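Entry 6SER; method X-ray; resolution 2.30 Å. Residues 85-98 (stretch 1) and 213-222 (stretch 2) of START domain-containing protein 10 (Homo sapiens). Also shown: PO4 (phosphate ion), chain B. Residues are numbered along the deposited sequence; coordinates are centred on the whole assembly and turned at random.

Stretch 1, residues 85-98: VLHDIEYRKKWDSN
Stretch 2 (213-222) KKMYKACLKY

Contact between residues 85-98 and 213-222 of START domain-containing protein 10, two segments of one chain. Stretch 2 is helical throughout, part of a helix that begins earlier in the chain and continues later; stretch 1 carries the end of one helix at 85-87, a break at Asp88, a second helix at 89-95, and a loop from Asp96. The axes of helices 89-95 and 213-222 approach to 10.8 Å, with 114° between their N-to-C directions, so the helices cross steeply. The register is set by two close backbone approaches, Val85 CA to Cys219 CA at 6.5 Å and Trp95 CA to Ala218 CA at 6.2 Å; together the stretches bury 582 Å².

Val85 (phi/psi -68/-42, chi1 t) points sideways to stretch 2. Its CG2 lies over one face of the Tyr222 ring, 4.1 Å from the centroid and 27° off the ring normal, a CH-pi contact, and also packs 3.9 Å from Cys219 SG. Leu86 (-63/-34; m, t) starts away from stretch 2, but its end comes nearer, and Leu86 CD2 reaches 3.8 Å from Met215 SD. His87 (-81/-28) takes no part.

Asp88 leaves helical phi/psi (-79/91) and points toward stretch 2 with chi1 t. Its carboxylate serves both the local fold and the contact: OD2 accepts from Tyr91 N at 2.8 Å, capping the start of helix 89-95, while Asp88 OD1 accepts a hydrogen bond from Tyr222 OH, also at 2.8 Å. Tyr222 (chi1 t, chi2 68°) thereby ties its hydroxyl to the helix cap while one face of its ring receives Val85 CG2.

One turn on, Tyr91 (-63/-26; chi1 t, chi2 53°) also points toward stretch 2. Tyr91 OH donates to Ala218 O at 2.8 Å, near the plane of its own ring. The edge of Tyr222 is turned to the Tyr91 face: centroids are 4.8 Å apart, planes meet at 63°, and Tyr91 CE2 lies 3.5 Å from Tyr222 CD1. The two tyrosines thus hydrogen-bond in opposite senses across the contact, each donating to the other stretch.

The CA-to-CB bond of Arg92 (-51/-44) points away from stretch 2, though the end of the side chain comes nearer without making contact; Arg92 NH1 forms a salt bridge to Asp96 OD2 at 2.7 Å. Lys94 extends to the phosphate, its NZ making a weak hydrogen bond to PO4 O3 at 3.3 Å.

Trp95 (-113/-13; chi1 p, chi2 -87°) points toward stretch 2 and lays an indole face against Ala218. Ala218 CB sits 3.7 Å from the centroid of the five-membered ring, 20° off its normal, and 3.5 Å from Trp95 CG. Farther along the indole, Trp95 CZ3 comes 4.0 Å from Met215 CB, with Met215 in t, t, m.

Asp96 (-93/108; chi1 t) turns away as the helix ends, and its OD1 accepts from Asn98 N at 2.8 Å. Ser97 (-77/-9, chi1 p) closes the contact, with Ser97 OG 4.5 Å from Lys214 CE.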

ATOM      1  N   VAL A  85     -10.706  -5.682   1.779  1.00 24.22           N
ATOM      2  CA  VAL A  85     -10.715  -4.241   2.009  1.00 30.14           C
ATOM      3  C   VAL A  85      -9.493  -3.590   1.375  1.00 30.72           C
ATOM      4  O   VAL A  85      -9.590  -2.527   0.751  1.00 29.61           O
ATOM      5  CB  VAL A  85     -10.798  -3.967   3.519  1.00 31.01           C
ATOM      6  CG1 VAL A  85     -10.600  -2.485   3.815  1.00 31.61           C
ATOM      7  CG2 VAL A  85     -12.128  -4.472   4.050  1.00 31.42           C
ATOM      8  N   LEU A  86      -8.327  -4.222   1.513  1.00 19.84           N
ATOM      9  CA  LEU A  86      -7.142  -3.699   0.846  1.00 26.19           C
ATOM     10  C   LEU A  86      -7.293  -3.721  -0.670  1.00 30.06           C
ATOM     11  O   LEU A  86      -6.789  -2.823  -1.349  1.00 33.77           O
ATOM     12  CB  LEU A  86      -5.905  -4.491   1.269  1.00 24.13           C
ATOM     13  CG  LEU A  86      -5.472  -4.251   2.720  1.00 39.00           C
ATOM     14  CD1 LEU A  86      -4.230  -5.062   3.083  1.00 35.52           C
ATOM     15  CD2 LEU A  86      -5.240  -2.778   2.945  1.00 39.59           C
ATOM     16  N   HIS A  87      -7.996  -4.715  -1.216  1.00 27.27           N
ATOM     17  CA  HIS A  87      -8.122  -4.831  -2.664  1.00 26.30           C
ATOM     18  C   HIS A  87      -9.197  -3.917  -3.244  1.00 27.39           C
ATOM     19  O   HIS A  87      -9.086  -3.508  -4.402  1.00 33.11           O
ATOM     20  CB  HIS A  87      -8.433  -6.280  -3.052  1.00 26.89           C
ATOM     21  CG  HIS A  87      -7.223  -7.090  -3.411  1.00 27.71           C
ATOM     22  ND1 HIS A  87      -6.453  -6.825  -4.522  1.00 26.73           N
ATOM     23  CD2 HIS A  87      -6.671  -8.184  -2.824  1.00 24.79           C
ATOM     24  CE1 HIS A  87      -5.472  -7.710  -4.600  1.00 26.01           C
ATOM     25  NE2 HIS A  87      -5.579  -8.542  -3.578  1.00 29.27           N
ATOM     26  N   ASP A  88     -10.234  -3.582  -2.467  1.00 27.78           N
ATOM     27  CA  ASP A  88     -11.454  -2.974  -3.005  1.00 26.91           C
ATOM     28  C   ASP A  88     -11.237  -1.492  -3.268  1.00 23.62           C
ATOM     29  O   ASP A  88     -11.491  -0.647  -2.408  1.00 28.12           O
ATOM     30  CB  ASP A  88     -12.618  -3.186  -2.041  1.00 28.96           C
ATOM     31  CG  ASP A  88     -13.971  -2.930  -2.692  1.00 28.43           C
ATOM     32  OD1 ASP A  88     -14.891  -3.743  -2.489  1.00 29.03           O
ATOM     33  OD2 ASP A  88     -14.108  -1.915  -3.409  1.00 26.50           O
ATOM     34  N   ILE A  89     -10.809  -1.169  -4.494  1.00 24.74           N
ATOM     35  CA  ILE A  89     -10.586   0.227  -4.883  1.00 30.73           C
ATOM     36  C   ILE A  89     -11.837   1.063  -4.655  1.00 29.63           C
ATOM     37  O   ILE A  89     -11.762   2.194  -4.159  1.00 30.32           O
ATOM     38  CB  ILE A  89     -10.118   0.321  -6.349  1.00 34.53           C
ATOM     39  CG1 ILE A  89      -8.662  -0.108  -6.474  1.00 38.57           C
ATOM     40  CG2 ILE A  89     -10.244   1.744  -6.864  1.00 33.18           C
ATOM     41  CD1 ILE A  89      -8.490  -1.432  -7.114  1.00 46.61           C
ATOM     42  N   GLU A  90     -13.005   0.523  -5.014  1.00 26.26           N
ATOM     43  CA  GLU A  90     -14.246   1.284  -4.901  1.00 30.82           C
ATOM     44  C   GLU A  90     -14.539   1.674  -3.458  1.00 31.36           C
ATOM     45  O   GLU A  90     -14.942   2.810  -3.183  1.00 30.46           O
ATOM     46  CB  GLU A  90     -15.409   0.472  -5.469  1.00 30.64           C
ATOM     47  CG  GLU A  90     -16.739   1.126  -5.214  1.00 36.79           C
ATOM     48  CD  GLU A  90     -17.930   0.291  -5.685  1.00 42.50           C
ATOM     49  OE1 GLU A  90     -18.980   0.897  -5.944  1.00 42.16           O
ATOM     50  OE2 GLU A  90     -17.828  -0.949  -5.789  1.00 37.99           O
ATOM     51  N   TYR A  91     -14.368   0.731  -2.527  1.00 26.59           N
ATOM     52  CA  TYR A  91     -14.594   0.967  -1.102  1.00 33.15           C
ATOM     53  C   TYR A  91     -13.653   2.015  -0.505  1.00 33.66           C
ATOM     54  O   TYR A  91     -14.016   2.637   0.496  1.00 32.18           O
ATOM     55  CB  TYR A  91     -14.428  -0.354  -0.347  1.00 29.68           C
ATOM     56  CG  TYR A  91     -14.874  -0.348   1.096  1.00 34.00           C
ATOM     57  CD1 TYR A  91     -16.149   0.077   1.449  1.00 34.41           C
ATOM     58  CD2 TYR A  91     -14.032  -0.815   2.107  1.00 27.85           C
ATOM     59  CE1 TYR A  91     -16.572   0.052   2.775  1.00 34.68           C
ATOM     60  CE2 TYR A  91     -14.446  -0.844   3.433  1.00 26.14           C
ATOM     61  CZ  TYR A  91     -15.710  -0.410   3.760  1.00 30.39           C
ATOM     62  OH  TYR A  91     -16.114  -0.435   5.071  1.00 29.51           O
ATOM     63  N   ARG A  92     -12.461   2.222  -1.087  1.00 31.22           N
ATOM     64  CA  ARG A  92     -11.510   3.192  -0.540  1.00 36.51           C
ATOM     65  C   ARG A  92     -12.159   4.546  -0.316  1.00 34.29           C
ATOM     66  O   ARG A  92     -11.959   5.176   0.726  1.00 34.96           O
ATOM     67  CB  ARG A  92     -10.299   3.353  -1.464  1.00 37.35           C
ATOM     68  CG  ARG A  92      -9.053   2.584  -1.039  1.00 44.92           C
ATOM     69  CD  ARG A  92      -8.171   3.346  -0.029  1.00 47.69           C
ATOM     70  NE  ARG A  92      -7.067   2.494   0.419  1.00 61.48           N
ATOM     71  CZ  ARG A  92      -5.994   2.906   1.091  1.00 57.56           C
ATOM     72  NH1 ARG A  92      -5.845   4.185   1.410  1.00 51.83           N
ATOM     73  NH2 ARG A  92      -5.057   2.030   1.438  1.00 61.54           N
ATOM     74  N   LYS A  93     -12.946   5.013  -1.279  1.00 27.86           N
ATOM     75  CA  LYS A  93     -13.570   6.322  -1.120  1.00 36.13           C
ATOM     76  C   LYS A  93     -14.618   6.346  -0.021  1.00 39.39           C
ATOM     77  O   LYS A  93     -14.998   7.429   0.423  1.00 39.08           O
ATOM     78  CB  LYS A  93     -14.196   6.770  -2.429  1.00 35.28           C
ATOM     79  CG  LYS A  93     -13.188   7.324  -3.400  1.00 32.52           C
ATOM     80  CD  LYS A  93     -13.846   7.597  -4.734  1.00 38.80           C
ATOM     81  CE  LYS A  93     -12.849   8.176  -5.699  1.00 32.05           C
ATOM     82  NZ  LYS A  93     -13.453   8.402  -7.033  1.00 38.80           N
ATOM     83  N   LYS A  94     -15.096   5.186   0.425  1.00 35.32           N
ATOM     84  CA  LYS A  94     -16.074   5.177   1.504  1.00 41.73           C
ATOM     85  C   LYS A  94     -15.426   5.501   2.848  1.00 41.25           C
ATOM     86  O   LYS A  94     -15.981   6.288   3.623  1.00 39.78           O
ATOM     87  CB  LYS A  94     -16.794   3.824   1.553  1.00 42.11           C
ATOM     88  CG  LYS A  94     -17.906   3.726   2.595  1.00 47.12           C
ATOM     89  CD  LYS A  94     -19.124   4.589   2.254  1.00 48.03           C
ATOM     90  CE  LYS A  94     -20.188   4.495   3.356  1.00 58.44           C
ATOM     91  NZ  LYS A  94     -21.406   5.305   3.060  1.00 64.50           N
ATOM     92  N   TRP A  95     -14.249   4.927   3.138  1.00 31.43           N
ATOM     93  CA  TRP A  95     -13.622   5.073   4.449  1.00 35.11           C
ATOM     94  C   TRP A  95     -12.316   5.866   4.470  1.00 40.63           C
ATOM     95  O   TRP A  95     -11.855   6.212   5.561  1.00 37.88           O
ATOM     96  CB  TRP A  95     -13.343   3.696   5.073  1.00 29.76           C
ATOM     97  CG  TRP A  95     -12.376   2.857   4.282  1.00 39.99           C
ATOM     98  CD1 TRP A  95     -12.679   2.014   3.248  1.00 36.92           C
ATOM     99  CD2 TRP A  95     -10.953   2.772   4.460  1.00 41.21           C
ATOM    100  NE1 TRP A  95     -11.536   1.413   2.773  1.00 32.46           N
ATOM    101  CE2 TRP A  95     -10.464   1.867   3.494  1.00 34.11           C
ATOM    102  CE3 TRP A  95     -10.047   3.375   5.340  1.00 37.58           C
ATOM    103  CZ2 TRP A  95      -9.115   1.550   3.383  1.00 32.23           C
ATOM    104  CZ3 TRP A  95      -8.706   3.059   5.228  1.00 33.60           C
ATOM    105  CH2 TRP A  95      -8.252   2.151   4.261  1.00 38.85           C
ATOM    106  N   ASP A  96     -11.699   6.142   3.324  1.00 39.02           N
ATOM    107  CA  ASP A  96     -10.432   6.875   3.269  1.00 41.77           C
ATOM    108  C   ASP A  96     -10.765   8.353   3.095  1.00 43.86           C
ATOM    109  O   ASP A  96     -11.208   8.778   2.023  1.00 44.17           O
ATOM    110  CB  ASP A  96      -9.552   6.341   2.136  1.00 36.46           C
ATOM    111  CG  ASP A  96      -8.219   7.093   1.979  1.00 47.73           C
ATOM    112  OD1 ASP A  96      -8.098   8.264   2.399  1.00 49.03           O
ATOM    113  OD2 ASP A  96      -7.282   6.505   1.386  1.00 34.02           O
ATOM    114  N   SER A  97     -10.556   9.136   4.151  1.00 41.66           N
ATOM    115  CA  SER A  97     -10.950  10.539   4.128  1.00 52.10           C
ATOM    116  C   SER A  97      -9.991  11.425   3.342  1.00 43.79           C
ATOM    117  O   SER A  97     -10.317  12.591   3.102  1.00 49.18           O
ATOM    118  CB  SER A  97     -11.079  11.059   5.559  1.00 49.02           C
ATOM    119  OG  SER A  97      -9.962  10.654   6.325  1.00 49.64           O
ATOM    120  N   ASN A  98      -8.839  10.906   2.919  1.00 41.00           N
ATOM    121  CA  ASN A  98      -7.883  11.703   2.161  1.00 45.23           C
ATOM    122  C   ASN A  98      -7.940  11.492   0.648  1.00 44.53           C
ATOM    123  O   ASN A  98      -7.539  12.394  -0.097  1.00 42.71           O
ATOM    124  CB  ASN A  98      -6.460  11.412   2.652  1.00 48.02           C
ATOM    125  CG  ASN A  98      -6.179  12.040   3.996  1.00 54.94           C
ATOM    126  OD1 ASN A  98      -6.933  12.894   4.464  1.00 48.30           O
ATOM    127  ND2 ASN A  98      -5.093  11.618   4.630  1.00 50.65           N
ATOM    128  N   LYS A 213      -6.167   2.072  12.478  1.00 39.73           N
ATOM    129  CA  LYS A 213      -7.422   1.822  13.175  1.00 47.03           C
ATOM    130  C   LYS A 213      -8.616   2.259  12.340  1.00 37.46           C
ATOM    131  O   LYS A 213      -9.686   1.651  12.434  1.00 40.71           O
ATOM    132  CB  LYS A 213      -7.424   2.505  14.544  1.00 49.00           C
ATOM    133  CG  LYS A 213      -6.918   1.595  15.681  1.00 58.94           C
ATOM    134  CD  LYS A 213      -7.694   0.265  15.709  1.00 60.44           C
ATOM    135  CE  LYS A 213      -7.189  -0.712  16.772  1.00 55.93           C
ATOM    136  NZ  LYS A 213      -7.874  -2.045  16.697  1.00 57.00           N
ATOM    137  N   LYS A 214      -8.453   3.295  11.509  1.00 37.73           N
ATOM    138  CA  LYS A 214      -9.503   3.626  10.551  1.00 42.12           C
ATOM    139  C   LYS A 214      -9.740   2.467   9.589  1.00 37.56           C
ATOM    140  O   LYS A 214     -10.888   2.088   9.326  1.00 37.08           O
ATOM    141  CB  LYS A 214      -9.146   4.904   9.795  1.00 41.10           C
ATOM    142  CG  LYS A 214      -9.806   6.146  10.364  1.00 57.47           C
ATOM    143  CD  LYS A 214      -9.158   7.427   9.861  1.00 65.52           C
ATOM    144  CE  LYS A 214      -9.954   8.650  10.308  1.00 77.11           C
ATOM    145  NZ  LYS A 214     -10.307   8.593  11.762  1.00 73.67           N
ATOM    146  N   MET A 215      -8.662   1.867   9.085  1.00 31.87           N
ATOM    147  CA  MET A 215      -8.799   0.679   8.253  1.00 40.27           C
ATOM    148  C   MET A 215      -9.483  -0.451   9.011  1.00 38.82           C
ATOM    149  O   MET A 215     -10.315  -1.173   8.446  1.00 37.76           O
ATOM    150  CB  MET A 215      -7.430   0.226   7.756  1.00 38.77           C
ATOM    151  CG  MET A 215      -7.498  -1.010   6.876  1.00 46.24           C
ATOM    152  SD  MET A 215      -5.892  -1.755   6.565  1.00 61.03           S
ATOM    153  CE  MET A 215      -4.978  -0.356   5.932  1.00 56.19           C
ATOM    154  N   TYR A 216      -9.142  -0.631  10.288  1.00 36.85           N
ATOM    155  CA  TYR A 216      -9.762  -1.701  11.060  1.00 41.14           C
ATOM    156  C   TYR A 216     -11.268  -1.491  11.176  1.00 41.60           C
ATOM    157  O   TYR A 216     -12.052  -2.430  10.995  1.00 35.50           O
ATOM    158  CB  TYR A 216      -9.125  -1.803  12.443  1.00 38.21           C
ATOM    159  CG  TYR A 216      -9.960  -2.615  13.404  1.00 41.91           C
ATOM    160  CD1 TYR A 216      -9.959  -4.007  13.353  1.00 38.20           C
ATOM    161  CD2 TYR A 216     -10.766  -1.994  14.354  1.00 44.36           C
ATOM    162  CE1 TYR A 216     -10.729  -4.763  14.224  1.00 42.32           C
ATOM    163  CE2 TYR A 216     -11.541  -2.743  15.230  1.00 49.20           C
ATOM    164  CZ  TYR A 216     -11.515  -4.126  15.160  1.00 51.47           C
ATOM    165  OH  TYR A 216     -12.280  -4.878  16.027  1.00 55.35           O
ATOM    166  N   LYS A 217     -11.693  -0.259  11.475  1.00 35.80           N
ATOM    167  CA  LYS A 217     -13.126   0.021  11.540  1.00 40.68           C
ATOM    168  C   LYS A 217     -13.791  -0.228  10.194  1.00 45.23           C
ATOM    169  O   LYS A 217     -14.942  -0.680  10.138  1.00 43.29           O
ATOM    170  CB  LYS A 217     -13.374   1.460  11.999  1.00 39.78           C
ATOM    171  CG  LYS A 217     -12.978   1.731  13.449  1.00 53.93           C
ATOM    172  CD  LYS A 217     -13.427   3.113  13.911  1.00 55.50           C
ATOM    173  CE  LYS A 217     -13.071   3.336  15.376  1.00 63.40           C
ATOM    174  NZ  LYS A 217     -13.859   4.440  15.999  1.00 71.17           N
ATOM    175  N   ALA A 218     -13.080   0.057   9.098  1.00 38.08           N
ATOM    176  CA  ALA A 218     -13.638  -0.195   7.776  1.00 39.48           C
ATOM    177  C   ALA A 218     -13.919  -1.678   7.569  1.00 39.30           C
ATOM    178  O   ALA A 218     -14.930  -2.046   6.961  1.00 38.13           O
ATOM    179  CB  ALA A 218     -12.693   0.330   6.698  1.00 38.47           C
ATOM    180  N   CYS A 219     -13.041  -2.545   8.077  1.00 35.27           N
ATOM    181  CA  CYS A 219     -13.262  -3.983   7.955  1.00 34.15           C
ATOM    182  C   CYS A 219     -14.531  -4.429   8.674  1.00 41.13           C
ATOM    183  O   CYS A 219     -15.175  -5.394   8.242  1.00 35.18           O
ATOM    184  CB  CYS A 219     -12.054  -4.746   8.491  1.00 41.22           C
ATOM    185  SG  CYS A 219     -10.511  -4.421   7.573  1.00 37.73           S
ATOM    186  N   LEU A 220     -14.904  -3.751   9.767  1.00 41.18           N
ATOM    187  CA  LEU A 220     -16.128  -4.111  10.482  1.00 41.51           C
ATOM    188  C   LEU A 220     -17.363  -3.746   9.673  1.00 41.17           C
ATOM    189  O   LEU A 220     -18.358  -4.481   9.681  1.00 38.93           O
ATOM    190  CB  LEU A 220     -16.176  -3.424  11.849  1.00 35.91           C
ATOM    191  CG  LEU A 220     -15.030  -3.730  12.816  1.00 39.13           C
ATOM    192  CD1 LEU A 220     -15.145  -2.879  14.070  1.00 42.08           C
ATOM    193  CD2 LEU A 220     -15.010  -5.207  13.162  1.00 43.06           C
ATOM    194  N   LYS A 221     -17.321  -2.618   8.973  1.00 41.47           N
ATOM    195  CA  LYS A 221     -18.448  -2.176   8.168  1.00 43.23           C
ATOM    196  C   LYS A 221     -18.451  -2.789   6.772  1.00 41.22           C
ATOM    197  O   LYS A 221     -19.430  -2.616   6.039  1.00 52.59           O
ATOM    198  CB  LYS A 221     -18.452  -0.641   8.077  1.00 39.30           C
ATOM    199  CG  LYS A 221     -18.757   0.054   9.408  1.00 50.71           C
ATOM    200  CD  LYS A 221     -20.259   0.094   9.682  1.00 66.12           C
ATOM    201  CE  LYS A 221     -20.584   0.544  11.105  1.00 56.22           C
ATOM    202  NZ  LYS A 221     -20.711  -0.618  12.039  1.00 63.43           N
ATOM    203  N   TYR A 222     -17.395  -3.524   6.395  1.00 37.36           N
ATOM    204  CA  TYR A 222     -17.270  -3.939   5.000  1.00 38.40           C
ATOM    205  C   TYR A 222     -18.322  -4.962   4.585  1.00 36.55           C
ATOM    206  O   TYR A 222     -18.961  -4.756   3.536  1.00 32.76           O
ATOM    207  CB  TYR A 222     -15.854  -4.448   4.714  1.00 27.17           C
ATOM    208  CG  TYR A 222     -15.678  -4.840   3.259  1.00 27.06           C
ATOM    209  CD1 TYR A 222     -15.699  -3.874   2.258  1.00 30.39           C
ATOM    210  CD2 TYR A 222     -15.505  -6.172   2.884  1.00 24.18           C
ATOM    211  CE1 TYR A 222     -15.550  -4.219   0.924  1.00 27.72           C
ATOM    212  CE2 TYR A 222     -15.346  -6.523   1.558  1.00 25.81           C
ATOM    213  CZ  TYR A 222     -15.374  -5.541   0.579  1.00 28.21           C
ATOM    214  OH  TYR A 222     -15.221  -5.887  -0.746  1.00 25.85           O
TER
HETATM  215  P   PO4 B 301     -22.692   4.311  -0.631  0.50100.64           P
HETATM  216  O1  PO4 B 301     -21.319   3.975  -0.799  1.00 73.61           O
HETATM  217  O2  PO4 B 301     -22.855   5.696  -0.676  1.00 94.39           O
HETATM  218  O3  PO4 B 301     -23.113   3.825   0.608  1.00 91.77           O
HETATM  219  O4  PO4 B 301     -23.474   3.734  -1.671  1.00 73.61           O